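Local coordinates for protein bifunctional cytochrome P450/NADPH--P450 reductase (Deinococcus aerius, PDB 7F3H) that hydroxylates organic substrates at the heme of its cytochrome P450 domain, using electrons that a fused reductase domain probably draws from NADPH, at residues Q128-K133 against R166-D171; L124-A129 against T149-D154; G118-M123 against A305-D310. All coordinates share one frame; numbering follows the deposited sequence.

In the fold
All three contacts hang on helix 113-137, using successive, partly overlapping parts of it (interactions 1 and 2 share Q128 and A129). Interaction 2 is the core contact: two antiparallel helices meet through small aliphatic groups, and every touching residue is buried. Interactions 1 and 3 lie further from the centre of the chain, are partly buried, and bring loops onto the helix through one phenylalanine each. In interaction 1 the loop supplies the ring and the helix its backbone face; in interaction 3 the helix supplies the ring and the loop its peptide. Interactions 1 and 2 also join directly, S167 hydrogen-bonding D154, whereas 305-310 meets the mid-helix by packing alone, V306 against L124 and Q128.

Interaction 1: residues Q128-K133 against R166-D171; sequences QALVGK and RSFDKD
A129 opens the contact with its methyl: CB sits 3.8 Å from CD2 of F168, coming in obliquely to the ring. One step on, L130 takes the ring full on. Its CA lies 3.9 Å from the centroid of the F168 ring and only 6° off the ring normal, a CH-pi contact centred on the face. On the same residue, CB comes within 3.8 Å of F168 CZ, and CD1 reaches CE1 at the same distance. The far half of the ring thus rests on the root and one methyl of the leucine. A turn of helix later K133 closes the edge. Its CG is anti to the backbone N (chi1 -172°) and the chain stays extended, laying CD beside F168 CD1 (3.8 Å) near the ring plane while the ammonium runs on to a salt bridge with D147. D171 OD1 remains 5.6 Å from K133 NZ, too far to pair.

F168 itself comes from a type I turn, R166 to D169, in the loop between helices 144-161 and 175-190. Its carbonyl O is taken by R136, and its ring also packs on R150 and L151 of helix 144-161. Replacing F168 with alanine is likely to leave a gap over L130 and strip the aliphatic chain of K133 of its apolar flank. The chemistry is divided: one ring against the L130 backbone, two methyls and the methylenes of L130 and K133 supplies the apolar grip of the loop, while the charge of K133 is carried past the ring to D147, which probably offsets it.

Interaction 2: residues L124-A129 against T149-D154; sequences LEVAQA and TRLTLD
Of the flat groups of helix 144-161, V126 touches the L151 carbonyl and the D154 backbone carbon, and it meets the aspartate side chain at its methylene. Its CG1 approaches the carbonyl O of L151 to 3.5 Å and D154 CB to 3.7 Å, stopping short of the carboxylate. That group turns instead to S167, which hydrogen-bonds OD1. The L151 carbonyl O likewise has a partner of its own in the hydroxyl of T155.

What remains is aliphatic. With V126 CG1 anti to the backbone N (chi1 179°), the two methyls straddle the approach to D154, CG2 standing 4.0 Å from its CB. L151 answers with a single branch: CD1 lies 3.7 Å from V126 CG1 and 3.9 Å from A127 CA, slipping over the backbone where alanine offers only a methyl. The small side chain of A127 probably lets the leucine come so near the helix surface.

The axes of 124-129 and 149-154 approach to 9.4 Å and run nearly antiparallel, at 159°. L151 also packs on A418 of helix 408-425 and L276 of helix 254-285, and its side chain is about 10 Å from the heme. By order and position, helices 113-137, 144-161 and 408-425 correspond to D, E and L of the cytochrome P450 fold and 254-285 to its long central helix; this contact is the antiparallel D–E pairing of the conserved four-helix bundle beside the heme.

Interaction 3: residues G118-M123 against A305-D310; sequences GYFGQM and AVPTYD
F120 lies flat against a peptide link. Over one face of its ring, Y309 N stands 3.4 Å above the plane near the centre, and T308 C sits toward the rim, 3.3 Å from CZ. CG anti to the backbone N (chi1 177°) extends the ring from helix 113-137 so that the chain of 305-310 passes above it. At the edge the partner changes: P307 O approaches CZ to 3.4 Å, close to the ring plane, where the aromatic hydrogens carry a slight positive charge and would suit a carbonyl oxygen.

Apolar side-chain contacts are fewer. The inner end of the ring meets Y309 through its methylene, F120 CG to Y309 CB 3.9 Å, while P307 CB is more loosely placed, 4.4 Å from F120 CZ. The tyrosine ring leads on, packing on M116 and K117, its OH hydrogen-bonded with Q113 NE2.

The polar bonds at T308 are local to the start of helix 309-313. Its side chain, at the N-cap, caps a backbone N, and T311 OG1 hydrogen-bonds T308 N in the manner of a capping box. The peptide on F120 thus starts this helix.

Helix 408-425 lines the neighbourhood, L421 touching P307 and F410, T413 and L417 touching M123. Helix 144-161 meets Y119, Q122 and M123, while F120, together with Y309 and with V306 on L124 and Q128, joins helix 113-137 to the start of helix 309-313.

Interaction 1: residues Q128-K133 against R166-D171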
ATOM      1  N   GLN A 128     -12.869  10.006 -13.054  1.00 34.46           N
ATOM      2  CA  GLN A 128     -13.719  11.103 -13.517  1.00 34.24           C
ATOM      3  C   GLN A 128     -14.681  11.553 -12.417  1.00 28.20           C
ATOM      4  O   GLN A 128     -14.875  12.759 -12.209  1.00 32.86           O
ATOM      5  CB  GLN A 128     -14.470  10.667 -14.788  1.00 33.71           C
ATOM      6  CG  GLN A 128     -13.566  10.625 -16.034  1.00 25.28           C
ATOM      7  CD  GLN A 128     -14.249  10.066 -17.268  1.00 32.69           C
ATOM      8  OE1 GLN A 128     -15.079   9.153 -17.188  1.00 37.85           O
ATOM      9  NE2 GLN A 128     -13.888  10.596 -18.428  1.00 33.88           N
ATOM     10  N   ALA A 129     -15.218  10.605 -11.643  1.00 27.19           N
ATOM     11  CA  ALA A 129     -16.107  10.969 -10.540  1.00 29.83           C
ATOM     12  C   ALA A 129     -15.381  11.803  -9.487  1.00 31.89           C
ATOM     13  O   ALA A 129     -15.925  12.813  -9.006  1.00 34.94           O
ATOM     14  CB  ALA A 129     -16.716   9.718  -9.921  1.00 27.06           C
ATOM     15  N   LEU A 130     -14.132  11.434  -9.161  1.00 32.69           N
ATOM     16  CA  LEU A 130     -13.309  12.268  -8.282  1.00 29.36           C
ATOM     17  C   LEU A 130     -13.218  13.675  -8.832  1.00 28.67           C
ATOM     18  O   LEU A 130     -13.554  14.646  -8.149  1.00 30.26           O
ATOM     19  CB  LEU A 130     -11.900  11.683  -8.146  1.00 30.04           C
ATOM     20  CG  LEU A 130     -10.805  12.578  -7.539  1.00 29.31           C
ATOM     21  CD1 LEU A 130     -10.825  12.569  -6.033  1.00 33.37           C
ATOM     22  CD2 LEU A 130      -9.492  12.105  -7.982  1.00 34.44           C
ATOM     23  N   VAL A 131     -12.812  13.793 -10.100  1.00 31.53           N
ATOM     24  CA  VAL A 131     -12.661  15.109 -10.714  1.00 30.61           C
ATOM     25  C   VAL A 131     -13.974  15.878 -10.628  1.00 34.20           C
ATOM     26  O   VAL A 131     -13.995  17.074 -10.269  1.00 31.81           O
ATOM     27  CB  VAL A 131     -12.162  14.951 -12.164  1.00 31.37           C
ATOM     28  CG1 VAL A 131     -12.124  16.294 -12.906  1.00 33.16           C
ATOM     29  CG2 VAL A 131     -10.796  14.289 -12.169  1.00 33.72           C
ATOM     30  N   GLY A 132     -15.090  15.181 -10.905  1.00 31.21           N
ATOM     31  CA  GLY A 132     -16.402  15.806 -10.796  1.00 34.78           C
ATOM     32  C   GLY A 132     -16.646  16.422  -9.434  1.00 31.01           C
ATOM     33  O   GLY A 132     -17.043  17.583  -9.328  1.00 32.01           O
ATOM     34  N   LYS A 133     -16.362  15.661  -8.369  1.00 30.28           N
ATOM     35  CA  LYS A 133     -16.522  16.204  -7.025  1.00 33.57           C
ATOM     36  C   LYS A 133     -15.664  17.448  -6.839  1.00 33.53           C
ATOM     37  O   LYS A 133     -16.147  18.484  -6.370  1.00 35.00           O
ATOM     38  CB  LYS A 133     -16.169  15.153  -5.975  1.00 31.63           C
ATOM     39  CG  LYS A 133     -16.519  15.608  -4.557  1.00 29.11           C
ATOM     40  CD  LYS A 133     -16.140  14.550  -3.518  1.00 31.20           C
ATOM     41  CE  LYS A 133     -16.309  15.045  -2.089  1.00 22.38           C
ATOM     42  NZ  LYS A 133     -15.642  14.128  -1.135  1.00 29.97           N
ATOM     43  N   ARG A 166     -20.270   4.113  -5.331  1.00 35.47           N
ATOM     44  CA  ARG A 166     -20.590   5.511  -5.620  1.00 28.80           C
ATOM     45  C   ARG A 166     -20.213   6.433  -4.466  1.00 31.52           C
ATOM     46  O   ARG A 166     -21.012   7.256  -4.008  1.00 34.00           O
ATOM     47  CB  ARG A 166     -22.069   5.638  -5.956  1.00 37.44           C
ATOM     48  CG  ARG A 166     -22.524   4.622  -7.011  1.00 36.15           C
ATOM     49  CD  ARG A 166     -23.824   5.038  -7.658  1.00 36.22           C
ATOM     50  NE  ARG A 166     -24.445   3.870  -8.264  1.00 38.67           N
ATOM     51  CZ  ARG A 166     -24.409   3.592  -9.556  1.00 45.65           C
ATOM     52  NH1 ARG A 166     -23.808   4.421 -10.414  1.00 43.23           N
ATOM     53  NH2 ARG A 166     -24.996   2.485  -9.991  1.00 52.25           N
ATOM     54  N   SER A 167     -18.954   6.325  -4.024  1.00 31.36           N
ATOM     55  CA  SER A 167     -18.507   7.060  -2.842  1.00 36.80           C
ATOM     56  C   SER A 167     -18.398   8.576  -3.050  1.00 32.56           C
ATOM     57  O   SER A 167     -18.223   9.290  -2.059  1.00 35.65           O
ATOM     58  CB  SER A 167     -17.156   6.514  -2.364  1.00 33.42           C
ATOM     59  OG  SER A 167     -17.292   5.166  -1.963  1.00 31.09           O
ATOM     60  N   PHE A 168     -18.434   9.081  -4.292  1.00 29.93           N
ATOM     61  CA  PHE A 168     -18.371  10.523  -4.549  1.00 28.80           C
ATOM     62  C   PHE A 168     -19.740  11.173  -4.706  1.00 33.64           C
ATOM     63  O   PHE A 168     -19.811  12.397  -4.851  1.00 32.53           O
ATOM     64  CB  PHE A 168     -17.518  10.816  -5.796  1.00 30.23           C
ATOM     65  CG  PHE A 168     -16.071  10.386  -5.652  1.00 32.93           C
ATOM     66  CD1 PHE A 168     -15.208  11.078  -4.814  1.00 32.79           C
ATOM     67  CD2 PHE A 168     -15.589   9.263  -6.319  1.00 29.62           C
ATOM     68  CE1 PHE A 168     -13.868  10.665  -4.661  1.00 33.26           C
ATOM     69  CE2 PHE A 168     -14.260   8.841  -6.172  1.00 32.27           C
ATOM     70  CZ  PHE A 168     -13.399   9.543  -5.342  1.00 32.75           C
ATOM     71  N   ASP A 169     -20.823  10.382  -4.725  1.00 36.72           N
ATOM     72  CA  ASP A 169     -22.169  10.949  -4.771  1.00 39.83           C
ATOM     73  C   ASP A 169     -22.599  11.487  -3.411  1.00 35.79           C
ATOM     74  O   ASP A 169     -23.493  12.326  -3.352  1.00 44.45           O
ATOM     75  CB  ASP A 169     -23.209   9.908  -5.237  1.00 37.48           C
ATOM     76  CG  ASP A 169     -23.133   9.606  -6.738  1.00 36.54           C
ATOM     77  OD1 ASP A 169     -22.723  10.480  -7.519  1.00 34.25           O
ATOM     78  OD2 ASP A 169     -23.490   8.481  -7.144  1.00 44.74           O
ATOM     79  N   LYS A 170     -21.976  11.033  -2.327  1.00 36.66           N
ATOM     80  CA  LYS A 170     -22.449  11.304  -0.974  1.00 43.60           C
ATOM     81  C   LYS A 170     -21.262  11.375  -0.033  1.00 37.48           C
ATOM     82  O   LYS A 170     -20.198  10.820  -0.289  1.00 36.22           O
ATOM     83  CB  LYS A 170     -23.345  10.184  -0.386  1.00 45.18           C
ATOM     84  CG  LYS A 170     -24.744   9.945  -0.913  1.00 49.76           C
ATOM     85  CD  LYS A 170     -25.411   8.743  -0.151  1.00 49.64           C
ATOM     86  CE  LYS A 170     -25.358   8.929   1.380  1.00 50.12           C
ATOM     87  NZ  LYS A 170     -25.804   7.742   2.185  1.00 49.50           N
ATOM     88  N   ASP A 171     -21.480  12.034   1.082  1.00 37.06           N
ATOM     89  CA  ASP A 171     -20.438  12.130   2.073  1.00 40.37           C
ATOM     90  C   ASP A 171     -20.325  10.812   2.823  1.00 45.06           C
ATOM     91  O   ASP A 171     -19.239  10.445   3.323  1.00 41.12           O
ATOM     92  CB  ASP A 171     -20.741  13.301   3.007  1.00 38.59           C
ATOM     93  CG  ASP A 171     -19.653  13.546   4.023  1.00 50.50           C
ATOM     94  OD1 ASP A 171     -18.466  13.488   3.629  1.00 55.05           O
ATOM     95  OD2 ASP A 171     -19.978  13.852   5.201  1.00 59.54           O
TER

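Interaction 2: residues L124-A129 against T149-D154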
ATOM      1  N   LEU A 124     -10.980   4.705 -15.049  1.00 28.28           N
ATOM      2  CA  LEU A 124     -11.353   6.022 -15.543  1.00 29.90           C
ATOM      3  C   LEU A 124     -12.720   6.421 -15.015  1.00 30.73           C
ATOM      4  O   LEU A 124     -12.924   7.571 -14.588  1.00 33.92           O
ATOM      5  CB  LEU A 124     -11.313   6.044 -17.070  1.00 31.16           C
ATOM      6  CG  LEU A 124     -11.704   7.303 -17.852  1.00 36.93           C
ATOM      7  CD1 LEU A 124     -10.681   8.464 -17.734  1.00 28.68           C
ATOM      8  CD2 LEU A 124     -11.885   6.889 -19.311  1.00 32.34           C
ATOM      9  N   GLU A 125     -13.647   5.468 -14.939  1.00 27.35           N
ATOM     10  CA  GLU A 125     -14.976   5.836 -14.475  1.00 30.31           C
ATOM     11  C   GLU A 125     -14.875   6.454 -13.096  1.00 32.87           C
ATOM     12  O   GLU A 125     -15.502   7.485 -12.811  1.00 32.33           O
ATOM     13  CB  GLU A 125     -15.907   4.626 -14.465  1.00 27.83           C
ATOM     14  CG  GLU A 125     -17.340   4.941 -13.968  1.00 26.21           C
ATOM     15  CD  GLU A 125     -18.190   3.671 -13.829  1.00 35.09           C
ATOM     16  OE1 GLU A 125     -18.172   2.816 -14.759  1.00 30.69           O
ATOM     17  OE2 GLU A 125     -18.852   3.513 -12.777  1.00 31.75           O
ATOM     18  N   VAL A 126     -14.071   5.833 -12.224  1.00 29.68           N
ATOM     19  CA  VAL A 126     -13.983   6.343 -10.869  1.00 30.72           C
ATOM     20  C   VAL A 126     -13.204   7.659 -10.855  1.00 32.65           C
ATOM     21  O   VAL A 126     -13.638   8.641 -10.236  1.00 30.80           O
ATOM     22  CB  VAL A 126     -13.377   5.280  -9.934  1.00 31.18           C
ATOM     23  CG1 VAL A 126     -13.277   5.831  -8.549  1.00 29.01           C
ATOM     24  CG2 VAL A 126     -14.239   4.005  -9.923  1.00 29.46           C
ATOM     25  N   ALA A 127     -12.084   7.722 -11.596  1.00 30.86           N
ATOM     26  CA  ALA A 127     -11.251   8.920 -11.577  1.00 28.65           C
ATOM     27  C   ALA A 127     -12.061  10.149 -11.994  1.00 34.48           C
ATOM     28  O   ALA A 127     -12.021  11.199 -11.321  1.00 37.17           O
ATOM     29  CB  ALA A 127     -10.021   8.713 -12.466  1.00 28.39           C
ATOM     30  N   GLN A 128     -12.869  10.006 -13.054  1.00 34.46           N
ATOM     31  CA  GLN A 128     -13.719  11.103 -13.517  1.00 34.24           C
ATOM     32  C   GLN A 128     -14.681  11.553 -12.417  1.00 28.20           C
ATOM     33  O   GLN A 128     -14.875  12.759 -12.209  1.00 32.86           O
ATOM     34  CB  GLN A 128     -14.470  10.667 -14.788  1.00 33.71           C
ATOM     35  CG  GLN A 128     -13.566  10.625 -16.034  1.00 25.28           C
ATOM     36  CD  GLN A 128     -14.249  10.066 -17.268  1.00 32.69           C
ATOM     37  OE1 GLN A 128     -15.079   9.153 -17.188  1.00 37.85           O
ATOM     38  NE2 GLN A 128     -13.888  10.596 -18.428  1.00 33.88           N
ATOM     39  N   ALA A 129     -15.218  10.605 -11.643  1.00 27.19           N
ATOM     40  CA  ALA A 129     -16.107  10.969 -10.540  1.00 29.83           C
ATOM     41  C   ALA A 129     -15.381  11.803  -9.487  1.00 31.89           C
ATOM     42  O   ALA A 129     -15.925  12.813  -9.006  1.00 34.94           O
ATOM     43  CB  ALA A 129     -16.716   9.718  -9.921  1.00 27.06           C
ATOM     44  N   THR A 149      -9.036   7.689  -0.568  1.00 31.29           N
ATOM     45  CA  THR A 149      -9.658   6.443  -0.109  1.00 30.32           C
ATOM     46  C   THR A 149     -10.951   6.144  -0.834  1.00 29.75           C
ATOM     47  O   THR A 149     -11.203   4.991  -1.200  1.00 29.42           O
ATOM     48  CB  THR A 149      -9.881   6.483   1.400  1.00 31.71           C
ATOM     49  OG1 THR A 149      -8.618   6.412   2.075  1.00 30.99           O
ATOM     50  CG2 THR A 149     -10.928   5.476   1.885  1.00 36.38           C
ATOM     51  N   ARG A 150     -11.793   7.156  -1.032  1.00 25.00           N
ATOM     52  CA  ARG A 150     -12.941   6.957  -1.905  1.00 25.06           C
ATOM     53  C   ARG A 150     -12.506   6.451  -3.283  1.00 31.95           C
ATOM     54  O   ARG A 150     -13.016   5.425  -3.771  1.00 31.01           O
ATOM     55  CB  ARG A 150     -13.724   8.255  -2.044  1.00 29.11           C
ATOM     56  CG  ARG A 150     -14.377   8.717  -0.771  1.00 29.70           C
ATOM     57  CD  ARG A 150     -15.284   9.891  -1.058  1.00 28.41           C
ATOM     58  NE  ARG A 150     -16.311   9.981  -0.034  1.00 33.25           N
ATOM     59  CZ  ARG A 150     -16.223  10.817   0.990  1.00 41.47           C
ATOM     60  NH1 ARG A 150     -15.171  11.616   1.082  1.00 41.98           N
ATOM     61  NH2 ARG A 150     -17.179  10.874   1.905  1.00 45.52           N
ATOM     62  N   LEU A 151     -11.549   7.154  -3.916  1.00 27.02           N
ATOM     63  CA  LEU A 151     -11.076   6.772  -5.242  1.00 25.83           C
ATOM     64  C   LEU A 151     -10.692   5.304  -5.279  1.00 27.57           C
ATOM     65  O   LEU A 151     -11.225   4.530  -6.079  1.00 28.88           O
ATOM     66  CB  LEU A 151      -9.891   7.644  -5.674  1.00 29.49           C
ATOM     67  CG  LEU A 151      -9.136   7.222  -6.953  1.00 26.54           C
ATOM     68  CD1 LEU A 151      -9.964   7.492  -8.211  1.00 27.41           C
ATOM     69  CD2 LEU A 151      -7.792   7.953  -7.052  1.00 26.08           C
ATOM     70  N   THR A 152      -9.789   4.900  -4.385  1.00 28.41           N
ATOM     71  CA  THR A 152      -9.208   3.564  -4.462  1.00 26.80           C
ATOM     72  C   THR A 152     -10.210   2.483  -4.048  1.00 29.65           C
ATOM     73  O   THR A 152     -10.279   1.435  -4.690  1.00 32.20           O
ATOM     74  CB  THR A 152      -7.927   3.506  -3.623  1.00 30.88           C
ATOM     75  OG1 THR A 152      -8.205   3.907  -2.271  1.00 29.26           O
ATOM     76  CG2 THR A 152      -6.869   4.432  -4.218  1.00 27.95           C
ATOM     77  N   LEU A 153     -11.032   2.725  -3.020  1.00 30.45           N
ATOM     78  CA  LEU A 153     -12.078   1.765  -2.686  1.00 28.08           C
ATOM     79  C   LEU A 153     -13.022   1.548  -3.860  1.00 26.38           C
ATOM     80  O   LEU A 153     -13.296   0.411  -4.239  1.00 23.77           O
ATOM     81  CB  LEU A 153     -12.847   2.221  -1.461  1.00 22.12           C
ATOM     82  CG  LEU A 153     -12.228   1.890  -0.108  1.00 28.08           C
ATOM     83  CD1 LEU A 153     -13.101   2.457   1.038  1.00 20.51           C
ATOM     84  CD2 LEU A 153     -11.980   0.377   0.044  1.00 28.89           C
ATOM     85  N   ASP A 154     -13.546   2.622  -4.443  1.00 29.41           N
ATOM     86  CA  ASP A 154     -14.454   2.444  -5.573  1.00 26.01           C
ATOM     87  C   ASP A 154     -13.776   1.743  -6.736  1.00 29.66           C
ATOM     88  O   ASP A 154     -14.378   0.879  -7.389  1.00 33.23           O
ATOM     89  CB  ASP A 154     -15.005   3.784  -6.019  1.00 30.46           C
ATOM     90  CG  ASP A 154     -16.192   4.194  -5.207  1.00 36.08           C
ATOM     91  OD1 ASP A 154     -16.321   3.657  -4.093  1.00 34.63           O
ATOM     92  OD2 ASP A 154     -16.974   5.063  -5.656  1.00 43.05           O
TER

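Interaction 3: residues G118-M123 against A305-D310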
ATOM      1  N   GLY A 118      -7.651  -3.934 -19.733  1.00 32.15           N
ATOM      2  CA  GLY A 118      -8.984  -4.436 -19.430  1.00 35.50           C
ATOM      3  C   GLY A 118      -9.695  -3.696 -18.310  1.00 33.92           C
ATOM      4  O   GLY A 118     -10.921  -3.803 -18.186  1.00 38.59           O
ATOM      5  N   TYR A 119      -8.937  -3.049 -17.425  1.00 34.84           N
ATOM      6  CA  TYR A 119      -9.454  -2.351 -16.261  1.00 34.40           C
ATOM      7  C   TYR A 119      -9.555  -0.847 -16.459  1.00 34.89           C
ATOM      8  O   TYR A 119     -10.209  -0.176 -15.650  1.00 35.64           O
ATOM      9  CB  TYR A 119      -8.568  -2.642 -15.042  1.00 31.96           C
ATOM     10  CG  TYR A 119      -8.397  -4.116 -14.727  1.00 26.73           C
ATOM     11  CD1 TYR A 119      -9.485  -4.955 -14.642  1.00 31.44           C
ATOM     12  CD2 TYR A 119      -7.148  -4.656 -14.524  1.00 27.58           C
ATOM     13  CE1 TYR A 119      -9.337  -6.296 -14.346  1.00 29.41           C
ATOM     14  CE2 TYR A 119      -6.983  -6.003 -14.228  1.00 28.57           C
ATOM     15  CZ  TYR A 119      -8.077  -6.821 -14.145  1.00 29.54           C
ATOM     16  OH  TYR A 119      -7.910  -8.166 -13.830  1.00 27.43           O
ATOM     17  N   PHE A 120      -8.993  -0.313 -17.550  1.00 34.45           N
ATOM     18  CA  PHE A 120      -8.833   1.132 -17.680  1.00 31.21           C
ATOM     19  C   PHE A 120     -10.157   1.872 -17.569  1.00 33.20           C
ATOM     20  O   PHE A 120     -10.287   2.831 -16.785  1.00 30.16           O
ATOM     21  CB  PHE A 120      -8.189   1.466 -19.019  1.00 31.77           C
ATOM     22  CG  PHE A 120      -8.053   2.931 -19.250  1.00 25.46           C
ATOM     23  CD1 PHE A 120      -7.073   3.646 -18.585  1.00 27.72           C
ATOM     24  CD2 PHE A 120      -8.901   3.590 -20.106  1.00 21.83           C
ATOM     25  CE1 PHE A 120      -6.927   5.013 -18.773  1.00 31.76           C
ATOM     26  CE2 PHE A 120      -8.774   4.967 -20.308  1.00 31.14           C
ATOM     27  CZ  PHE A 120      -7.784   5.683 -19.630  1.00 32.82           C
ATOM     28  N   GLY A 121     -11.136   1.461 -18.386  1.00 34.54           N
ATOM     29  CA  GLY A 121     -12.450   2.082 -18.368  1.00 30.11           C
ATOM     30  C   GLY A 121     -13.043   2.155 -16.982  1.00 31.50           C
ATOM     31  O   GLY A 121     -13.781   3.098 -16.658  1.00 29.02           O
ATOM     32  N   GLN A 122     -12.771   1.132 -16.157  1.00 31.65           N
ATOM     33  CA  GLN A 122     -13.268   1.134 -14.783  1.00 31.95           C
ATOM     34  C   GLN A 122     -12.503   2.142 -13.934  1.00 30.47           C
ATOM     35  O   GLN A 122     -13.107   2.992 -13.269  1.00 34.65           O
ATOM     36  CB  GLN A 122     -13.179  -0.275 -14.194  1.00 34.40           C
ATOM     37  CG  GLN A 122     -13.857  -1.334 -15.073  1.00 37.33           C
ATOM     38  CD  GLN A 122     -13.094  -2.651 -15.102  1.00 42.52           C
ATOM     39  OE1 GLN A 122     -12.291  -2.945 -14.207  1.00 42.64           O
ATOM     40  NE2 GLN A 122     -13.304  -3.431 -16.161  1.00 50.32           N
ATOM     41  N   MET A 123     -11.170   2.112 -13.993  1.00 33.55           N
ATOM     42  CA  MET A 123     -10.392   3.128 -13.292  1.00 29.72           C
ATOM     43  C   MET A 123     -10.833   4.518 -13.734  1.00 32.60           C
ATOM     44  O   MET A 123     -11.064   5.420 -12.908  1.00 36.45           O
ATOM     45  CB  MET A 123      -8.900   2.925 -13.540  1.00 32.44           C
ATOM     46  CG  MET A 123      -8.376   1.534 -13.183  1.00 29.75           C
ATOM     47  SD  MET A 123      -6.657   1.408 -13.764  1.00 31.64           S
ATOM     48  CE  MET A 123      -5.949   0.204 -12.644  1.00 36.04           C
ATOM     49  N   ALA A 305      -9.458  16.682 -23.502  1.00 37.25           N
ATOM     50  CA  ALA A 305      -9.240  15.345 -24.032  1.00 31.16           C
ATOM     51  C   ALA A 305      -9.280  14.299 -22.930  1.00 32.58           C
ATOM     52  O   ALA A 305      -8.732  14.488 -21.844  1.00 37.65           O
ATOM     53  CB  ALA A 305      -7.897  15.282 -24.755  1.00 33.16           C
ATOM     54  N   VAL A 306      -9.928  13.188 -23.237  1.00 33.68           N
ATOM     55  CA  VAL A 306     -10.098  12.076 -22.311  1.00 31.41           C
ATOM     56  C   VAL A 306      -9.008  11.059 -22.631  1.00 34.82           C
ATOM     57  O   VAL A 306      -8.880  10.660 -23.792  1.00 34.63           O
ATOM     58  CB  VAL A 306     -11.502  11.448 -22.460  1.00 30.53           C
ATOM     59  CG1 VAL A 306     -11.674  10.248 -21.595  1.00 32.09           C
ATOM     60  CG2 VAL A 306     -12.597  12.466 -22.168  1.00 31.44           C
ATOM     61  N   PRO A 307      -8.217  10.628 -21.659  1.00 34.33           N
ATOM     62  CA  PRO A 307      -7.123   9.702 -21.953  1.00 30.19           C
ATOM     63  C   PRO A 307      -7.647   8.302 -22.248  1.00 34.31           C
ATOM     64  O   PRO A 307      -8.796   7.953 -21.948  1.00 24.74           O
ATOM     65  CB  PRO A 307      -6.274   9.723 -20.671  1.00 36.81           C
ATOM     66  CG  PRO A 307      -7.227  10.140 -19.566  1.00 33.66           C
ATOM     67  CD  PRO A 307      -8.259  11.036 -20.235  1.00 35.11           C
ATOM     68  N   THR A 308      -6.794   7.535 -22.941  1.00 34.10           N
ATOM     69  CA  THR A 308      -6.878   6.083 -23.057  1.00 32.07           C
ATOM     70  C   THR A 308      -5.791   5.454 -22.190  1.00 32.76           C
ATOM     71  O   THR A 308      -4.979   6.151 -21.566  1.00 32.86           O
ATOM     72  CB  THR A 308      -6.675   5.595 -24.491  1.00 30.95           C
ATOM     73  OG1 THR A 308      -5.319   5.854 -24.861  1.00 29.59           O
ATOM     74  CG2 THR A 308      -7.657   6.242 -25.470  1.00 29.68           C
ATOM     75  N   TYR A 309      -5.814   4.116 -22.120  1.00 32.78           N
ATOM     76  CA  TYR A 309      -4.709   3.394 -21.492  1.00 36.33           C
ATOM     77  C   TYR A 309      -3.385   3.708 -22.181  1.00 36.38           C
ATOM     78  O   TYR A 309      -2.331   3.755 -21.526  1.00 37.36           O
ATOM     79  CB  TYR A 309      -4.999   1.896 -21.486  1.00 31.04           C
ATOM     80  CG  TYR A 309      -3.846   1.033 -21.048  1.00 32.28           C
ATOM     81  CD1 TYR A 309      -3.506   0.912 -19.701  1.00 30.99           C
ATOM     82  CD2 TYR A 309      -3.101   0.310 -21.982  1.00 34.24           C
ATOM     83  CE1 TYR A 309      -2.443   0.096 -19.291  1.00 29.94           C
ATOM     84  CE2 TYR A 309      -2.038  -0.504 -21.578  1.00 31.55           C
ATOM     85  CZ  TYR A 309      -1.722  -0.604 -20.238  1.00 27.10           C
ATOM     86  OH  TYR A 309      -0.677  -1.396 -19.859  1.00 31.40           O
ATOM     87  N   ASP A 310      -3.421   3.910 -23.504  1.00 38.63           N
ATOM     88  CA  ASP A 310      -2.216   4.308 -24.222  1.00 33.47           C
ATOM     89  C   ASP A 310      -1.677   5.621 -23.684  1.00 32.56           C
ATOM     90  O   ASP A 310      -0.458   5.791 -23.535  1.00 35.79           O
ATOM     91  CB  ASP A 310      -2.502   4.427 -25.721  1.00 36.30           C
ATOM     92  CG  ASP A 310      -1.245   4.283 -26.562  1.00 46.30           C
ATOM     93  OD1 ASP A 310      -0.598   3.217 -26.416  1.00 52.16           O
ATOM     94  OD2 ASP A 310      -0.887   5.230 -27.322  1.00 46.54           O
TER